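Local coordinates for probable thiosulfate sulfurtransferase (Thermus thermophilus, PDB 2EG4), which probably transfers sulfur from thiosulfate to cyanide as a member of the rhodanese family, and binds a zinc ion, at residues R130-E142 / Q185-S197. Sequence-based numbering, arbitrary orientation.
With ZN (zinc ion), chain C; SO4 (sulfate ion), chain D; SO4 (sulfate ion), chain H.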
loop_
_atom_site.group_PDB
_atom_site.type_symbol
_atom_site.label_atom_id
_atom_site.label_comp_id
_atom_site.label_asym_id
_atom_site.label_seq_id
_atom_site.Cartn_x
_atom_site.Cartn_y
_atom_site.Cartn_z
ATOM N N ARG A 130 -12.408 15.834 -1.002
ATOM C CA ARG A 130 -12.629 16.844 0.028
ATOM C C ARG A 130 -11.436 17.030 0.952
ATOM O O ARG A 130 -11.506 17.795 1.913
ATOM C CB ARG A 130 -13.863 16.458 0.847
ATOM C CG ARG A 130 -15.107 16.278 0.007
ATOM C CD ARG A 130 -16.255 15.719 0.823
ATOM N NE ARG A 130 -17.547 15.839 0.146
ATOM C CZ ARG A 130 -17.911 15.174 -0.947
ATOM N NH1 ARG A 130 -17.082 14.314 -1.526
ATOM N NH2 ARG A 130 -19.120 15.371 -1.462
ATOM N N HIS A 131 -10.335 16.343 0.666
ATOM C CA HIS A 131 -9.163 16.438 1.520
ATOM C C HIS A 131 -8.417 17.753 1.295
ATOM O O HIS A 131 -8.183 18.159 0.164
ATOM C CB HIS A 131 -8.231 15.251 1.264
ATOM C CG HIS A 131 -7.292 14.970 2.392
ATOM N ND1 HIS A 131 -6.303 15.851 2.779
ATOM C CD2 HIS A 131 -7.194 13.906 3.224
ATOM C CE1 HIS A 131 -5.637 15.339 3.798
ATOM N NE2 HIS A 131 -6.155 14.159 4.087
ATOM N N PRO A 132 -8.036 18.432 2.383
ATOM C CA PRO A 132 -7.320 19.709 2.281
ATOM C C PRO A 132 -5.879 19.614 1.839
ATOM O O PRO A 132 -5.308 20.601 1.364
ATOM C CB PRO A 132 -7.441 20.287 3.685
ATOM C CG PRO A 132 -7.420 19.063 4.541
ATOM C CD PRO A 132 -8.329 18.100 3.786
ATOM N N LEU A 133 -5.275 18.440 1.996
ATOM C CA LEU A 133 -3.881 18.277 1.604
ATOM C C LEU A 133 -3.609 16.902 1.018
ATOM O O LEU A 133 -3.319 15.946 1.737
ATOM C CB LEU A 133 -2.959 18.523 2.794
ATOM C CG LEU A 133 -1.453 18.355 2.539
ATOM C CD1 LEU A 133 -1.046 18.984 1.207
ATOM C CD2 LEU A 133 -0.696 18.976 3.699
ATOM N N LEU A 134 -3.685 16.849 -0.303
ATOM C CA LEU A 134 -3.473 15.630 -1.051
ATOM C C LEU A 134 -2.145 15.719 -1.740
ATOM O O LEU A 134 -1.918 16.637 -2.528
ATOM C CB LEU A 134 -4.517 15.477 -2.147
ATOM C CG LEU A 134 -5.735 14.596 -1.972
ATOM C CD1 LEU A 134 -6.454 14.528 -3.305
ATOM C CD2 LEU A 134 -5.303 13.200 -1.514
ATOM N N LEU A 135 -1.280 14.756 -1.458
ATOM C CA LEU A 135 0.013 14.695 -2.116
ATOM C C LEU A 135 -0.018 13.635 -3.207
ATOM O O LEU A 135 -0.359 12.468 -2.950
ATOM C CB LEU A 135 1.120 14.338 -1.119
ATOM C CG LEU A 135 1.234 15.327 0.038
ATOM C CD1 LEU A 135 2.381 14.907 0.935
ATOM C CD2 LEU A 135 1.461 16.731 -0.536
ATOM N N ASP A 136 0.315 14.062 -4.422
ATOM C CA ASP A 136 0.399 13.190 -5.589
ATOM C C ASP A 136 1.867 12.740 -5.579
ATOM O O ASP A 136 2.777 13.560 -5.801
ATOM C CB ASP A 136 0.110 14.013 -6.831
ATOM C CG ASP A 136 0.096 13.200 -8.096
ATOM O OD1 ASP A 136 0.794 12.160 -8.174
ATOM O OD2 ASP A 136 -0.631 13.609 -9.025
ATOM N N VAL A 137 2.107 11.456 -5.326
ATOM C CA VAL A 137 3.479 10.978 -5.235
ATOM C C VAL A 137 4.071 10.456 -6.525
ATOM O O VAL A 137 5.135 9.832 -6.528
ATOM C CB VAL A 137 3.639 9.934 -4.088
ATOM C CG1 VAL A 137 3.140 10.540 -2.766
ATOM C CG2 VAL A 137 2.871 8.650 -4.403
ATOM N N ARG A 138 3.412 10.750 -7.635
ATOM C CA ARG A 138 3.921 10.329 -8.935
ATOM C C ARG A 138 5.025 11.278 -9.395
ATOM O O ARG A 138 5.398 12.218 -8.682
ATOM C CB ARG A 138 2.785 10.334 -9.950
ATOM C CG ARG A 138 1.662 9.355 -9.583
ATOM C CD ARG A 138 0.549 9.397 -10.599
ATOM N NE ARG A 138 -0.027 10.739 -10.615
ATOM C CZ ARG A 138 -0.757 11.249 -11.601
ATOM N NH1 ARG A 138 -1.034 10.538 -12.687
ATOM N NH2 ARG A 138 -1.173 12.499 -11.505
ATOM N N SER A 139 5.558 11.035 -10.583
ATOM C CA SER A 139 6.620 11.892 -11.096
ATOM C C SER A 139 6.028 13.218 -11.544
ATOM O O SER A 139 4.821 13.321 -11.760
ATOM C CB SER A 139 7.296 11.229 -12.299
ATOM O OG SER A 139 6.378 11.078 -13.371
ATOM N N PRO A 140 6.875 14.257 -11.683
ATOM C CA PRO A 140 6.410 15.575 -12.125
ATOM C C PRO A 140 5.707 15.484 -13.474
ATOM O O PRO A 140 4.721 16.191 -13.718
ATOM C CB PRO A 140 7.706 16.380 -12.222
ATOM C CG PRO A 140 8.509 15.823 -11.092
ATOM C CD PRO A 140 8.274 14.322 -11.230
ATOM N N GLU A 141 6.213 14.617 -14.352
ATOM C CA GLU A 141 5.617 14.443 -15.684
ATOM C C GLU A 141 4.198 13.877 -15.611
ATOM O O GLU A 141 3.336 14.213 -16.429
ATOM C CB GLU A 141 6.467 13.499 -16.549
ATOM C CG GLU A 141 7.820 14.035 -16.993
ATOM C CD GLU A 141 8.764 14.311 -15.834
ATOM O OE1 GLU A 141 8.741 13.545 -14.839
ATOM O OE2 GLU A 141 9.545 15.291 -15.927
ATOM N N GLU A 142 3.972 12.980 -14.654
ATOM C CA GLU A 142 2.650 12.387 -14.481
ATOM C C GLU A 142 1.751 13.458 -13.873
ATOM O O GLU A 142 0.597 13.631 -14.274
ATOM C CB GLU A 142 2.731 11.166 -13.544
ATOM C CG GLU A 142 3.394 9.924 -14.174
ATOM C CD GLU A 142 3.814 8.903 -13.129
ATOM O OE1 GLU A 142 4.888 9.078 -12.498
ATOM O OE2 GLU A 142 3.057 7.931 -12.923
ATOM N N GLN A 185 -0.349 15.812 11.585
ATOM C CA GLN A 185 -1.008 16.416 10.433
ATOM C C GLN A 185 -1.669 15.403 9.506
ATOM O O GLN A 185 -1.081 14.367 9.194
ATOM C CB GLN A 185 -0.003 17.235 9.616
ATOM C CG GLN A 185 -0.626 17.978 8.449
ATOM C CD GLN A 185 0.261 19.092 7.927
ATOM O OE1 GLN A 185 1.354 19.322 8.445
ATOM N NE2 GLN A 185 -0.208 19.794 6.896
ATOM N N GLU A 186 -2.885 15.724 9.070
ATOM C CA GLU A 186 -3.644 14.872 8.156
ATOM C C GLU A 186 -3.129 15.085 6.741
ATOM O O GLU A 186 -3.164 16.197 6.214
ATOM C CB GLU A 186 -5.130 15.234 8.186
ATOM C CG GLU A 186 -5.844 14.871 9.467
ATOM C CD GLU A 186 -6.045 13.372 9.619
ATOM O OE1 GLU A 186 -6.244 12.687 8.587
ATOM O OE2 GLU A 186 -6.015 12.889 10.769
ATOM N N VAL A 187 -2.668 14.012 6.117
ATOM C CA VAL A 187 -2.142 14.111 4.764
ATOM C C VAL A 187 -2.688 12.943 3.968
ATOM O O VAL A 187 -2.705 11.822 4.459
ATOM C CB VAL A 187 -0.610 14.009 4.763
ATOM C CG1 VAL A 187 -0.068 14.246 3.350
ATOM C CG2 VAL A 187 -0.028 15.016 5.748
ATOM N N GLY A 188 -3.155 13.224 2.764
ATOM C CA GLY A 188 -3.662 12.167 1.911
ATOM C C GLY A 188 -2.599 11.953 0.851
ATOM O O GLY A 188 -1.864 12.879 0.499
ATOM N N VAL A 189 -2.467 10.719 0.380
ATOM C CA VAL A 189 -1.493 10.436 -0.654
ATOM C C VAL A 189 -2.137 9.586 -1.729
ATOM O O VAL A 189 -2.993 8.757 -1.433
ATOM C CB VAL A 189 -0.256 9.673 -0.102
ATOM C CG1 VAL A 189 0.621 10.620 0.726
ATOM C CG2 VAL A 189 -0.684 8.513 0.752
ATOM N N TYR A 190 -1.747 9.806 -2.980
ATOM C CA TYR A 190 -2.308 9.006 -4.066
ATOM C C TYR A 190 -1.344 8.917 -5.239
ATOM O O TYR A 190 -0.325 9.618 -5.290
ATOM C CB TYR A 190 -3.643 9.612 -4.541
ATOM C CG TYR A 190 -3.492 10.803 -5.466
ATOM C CD1 TYR A 190 -3.392 10.625 -6.841
ATOM C CD2 TYR A 190 -3.478 12.102 -4.965
ATOM C CE1 TYR A 190 -3.293 11.703 -7.711
ATOM C CE2 TYR A 190 -3.376 13.208 -5.833
ATOM C CZ TYR A 190 -3.288 12.998 -7.200
ATOM O OH TYR A 190 -3.206 14.043 -8.091
ATOM N N CYS A 191 -1.648 8.015 -6.166
ATOM C CA CYS A 191 -0.852 7.854 -7.382
ATOM C C CYS A 191 -1.728 7.200 -8.445
ATOM O O CYS A 191 -2.844 7.662 -8.638
ATOM C CB CYS A 191 0.419 7.053 -7.108
ATOM S SG CYS A 191 0.174 5.479 -6.287
ATOM N N HIS A 192 -1.263 6.141 -9.127
ATOM C CA HIS A 192 -2.094 5.505 -10.150
ATOM C C HIS A 192 -3.058 4.488 -9.553
ATOM O O HIS A 192 -4.258 4.544 -9.798
ATOM C CB HIS A 192 -1.243 4.815 -11.214
ATOM C CG HIS A 192 -2.056 4.126 -12.266
ATOM N ND1 HIS A 192 -1.933 2.778 -12.535
ATOM C CD2 HIS A 192 -3.040 4.583 -13.078
ATOM C CE1 HIS A 192 -2.806 2.435 -13.463
ATOM N NE2 HIS A 192 -3.491 3.509 -13.809
ATOM N N SER A 193 -2.543 3.549 -8.760
ATOM C CA SER A 193 -3.436 2.582 -8.163
ATOM C C SER A 193 -3.075 2.325 -6.714
ATOM O O SER A 193 -3.299 1.236 -6.192
ATOM C CB SER A 193 -3.470 1.264 -8.956
ATOM O OG SER A 193 -2.196 0.618 -8.985
ATOM N N GLY A 194 -2.495 3.345 -6.083
ATOM C CA GLY A 194 -2.166 3.285 -4.661
ATOM C C GLY A 194 -0.919 2.555 -4.198
ATOM O O GLY A 194 -0.763 2.334 -3.009
ATOM N N ALA A 195 -0.035 2.187 -5.124
ATOM C CA ALA A 195 1.186 1.447 -4.778
ATOM C C ALA A 195 2.290 2.358 -4.228
ATOM O O ALA A 195 2.745 2.181 -3.095
ATOM C CB ALA A 195 1.691 0.651 -6.027
ATOM N N ARG A 196 2.735 3.327 -5.016
ATOM C CA ARG A 196 3.754 4.231 -4.527
ATOM C C ARG A 196 3.243 5.040 -3.352
ATOM O O ARG A 196 4.017 5.431 -2.467
ATOM C CB ARG A 196 4.224 5.156 -5.634
ATOM C CG ARG A 196 5.139 4.494 -6.657
ATOM C CD ARG A 196 5.378 5.436 -7.836
ATOM N NE ARG A 196 4.216 5.455 -8.723
ATOM C CZ ARG A 196 4.118 6.196 -9.826
ATOM N NH1 ARG A 196 5.111 7.009 -10.180
ATOM N NH2 ARG A 196 3.049 6.079 -10.610
ATOM N N SER A 197 1.937 5.316 -3.339
ATOM C CA SER A 197 1.389 6.083 -2.234
ATOM C C SER A 197 1.349 5.246 -0.980
ATOM O O SER A 197 1.376 5.784 0.120
ATOM C CB SER A 197 0.009 6.675 -2.600
ATOM O OG SER A 197 -0.843 5.709 -3.194
HETATM ZN ZN ZN C . -5.016 3.421 -15.244
HETATM S S SO4 D . 1.324 3.343 -8.803
HETATM O O1 SO4 D . 1.644 2.550 -10.035
HETATM O O2 SO4 D . 1.115 4.777 -9.188
HETATM O O3 SO4 D . 0.080 2.800 -8.162
HETATM O O4 SO4 D . 2.467 3.248 -7.834
HETATM S S SO4 H . -18.136 13.814 -4.843
HETATM O O1 SO4 H . -18.810 12.865 -5.789
HETATM O O2 SO4 H . -17.677 15.031 -5.591
HETATM O O3 SO4 H . -19.104 14.225 -3.773
HETATM O O4 SO4 H . -16.950 13.140 -4.217
HETATM O O HOH W 1 -5.249 12.158 6.087
HETATM O O HOH W 2 6.736 8.432 -8.349
#
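R196 meets E142 at the loop that follows a central strand of the second rhodanese-like domain. Strands 134-136 and 186-190 are the neighbouring inner strands of its parallel sheet. Four backbone bonds join them, from G188 N to L133 O through to V137 N to Y190 O. The loop 191-196 (CHSGAR) is consistent with the rhodanese active-site loop, in which C191 would probably be the sulfur-carrying cysteine. It curls round a sulfate, probably from the crystallisation liquor, which accepts from the backbone N of H192, S193, A195 and R196.

R196 can be followed outward. Its CB lies 3.9 Å from V137 CG2, and its CG is 3.2 Å from sulfate O4. The chain bends about its CG-CD bond (chi3 -77°), and NE donates to the same O4. NH2 gives one bond to sulfate O2 (2.7 Å) and another to E142 OE2 (3.0 Å). NH1 donates to E142 OE1 and to a water that bonds V137 O. The two NH groups thus grip the carboxylate end-on, through its syn lone pairs, with the planes only 17° apart. R138 CG lies over one guanidinium face. S139 N donates to E142 OE1 and E142 N, weakly, to S139 OG: a capping box. S139 OG also donates to OE1. S139 holds the carboxylate in place, and E142 and the sulfate together hold the R196 guanidinium.

On the D136 side of the sheet, Y190 lays one ring face over D136 CA. Its OH is 2.8 Å from D136 OD2 and is bonded to I158 N. R138 holds D136 side-on with NE and NH2. Within the loop, H192 NE2 joins C151, C152 and H219 on the zinc. Sulfate O2, shared by R196 NH2 and H192 N, lies 3.1 Å from C191 SG.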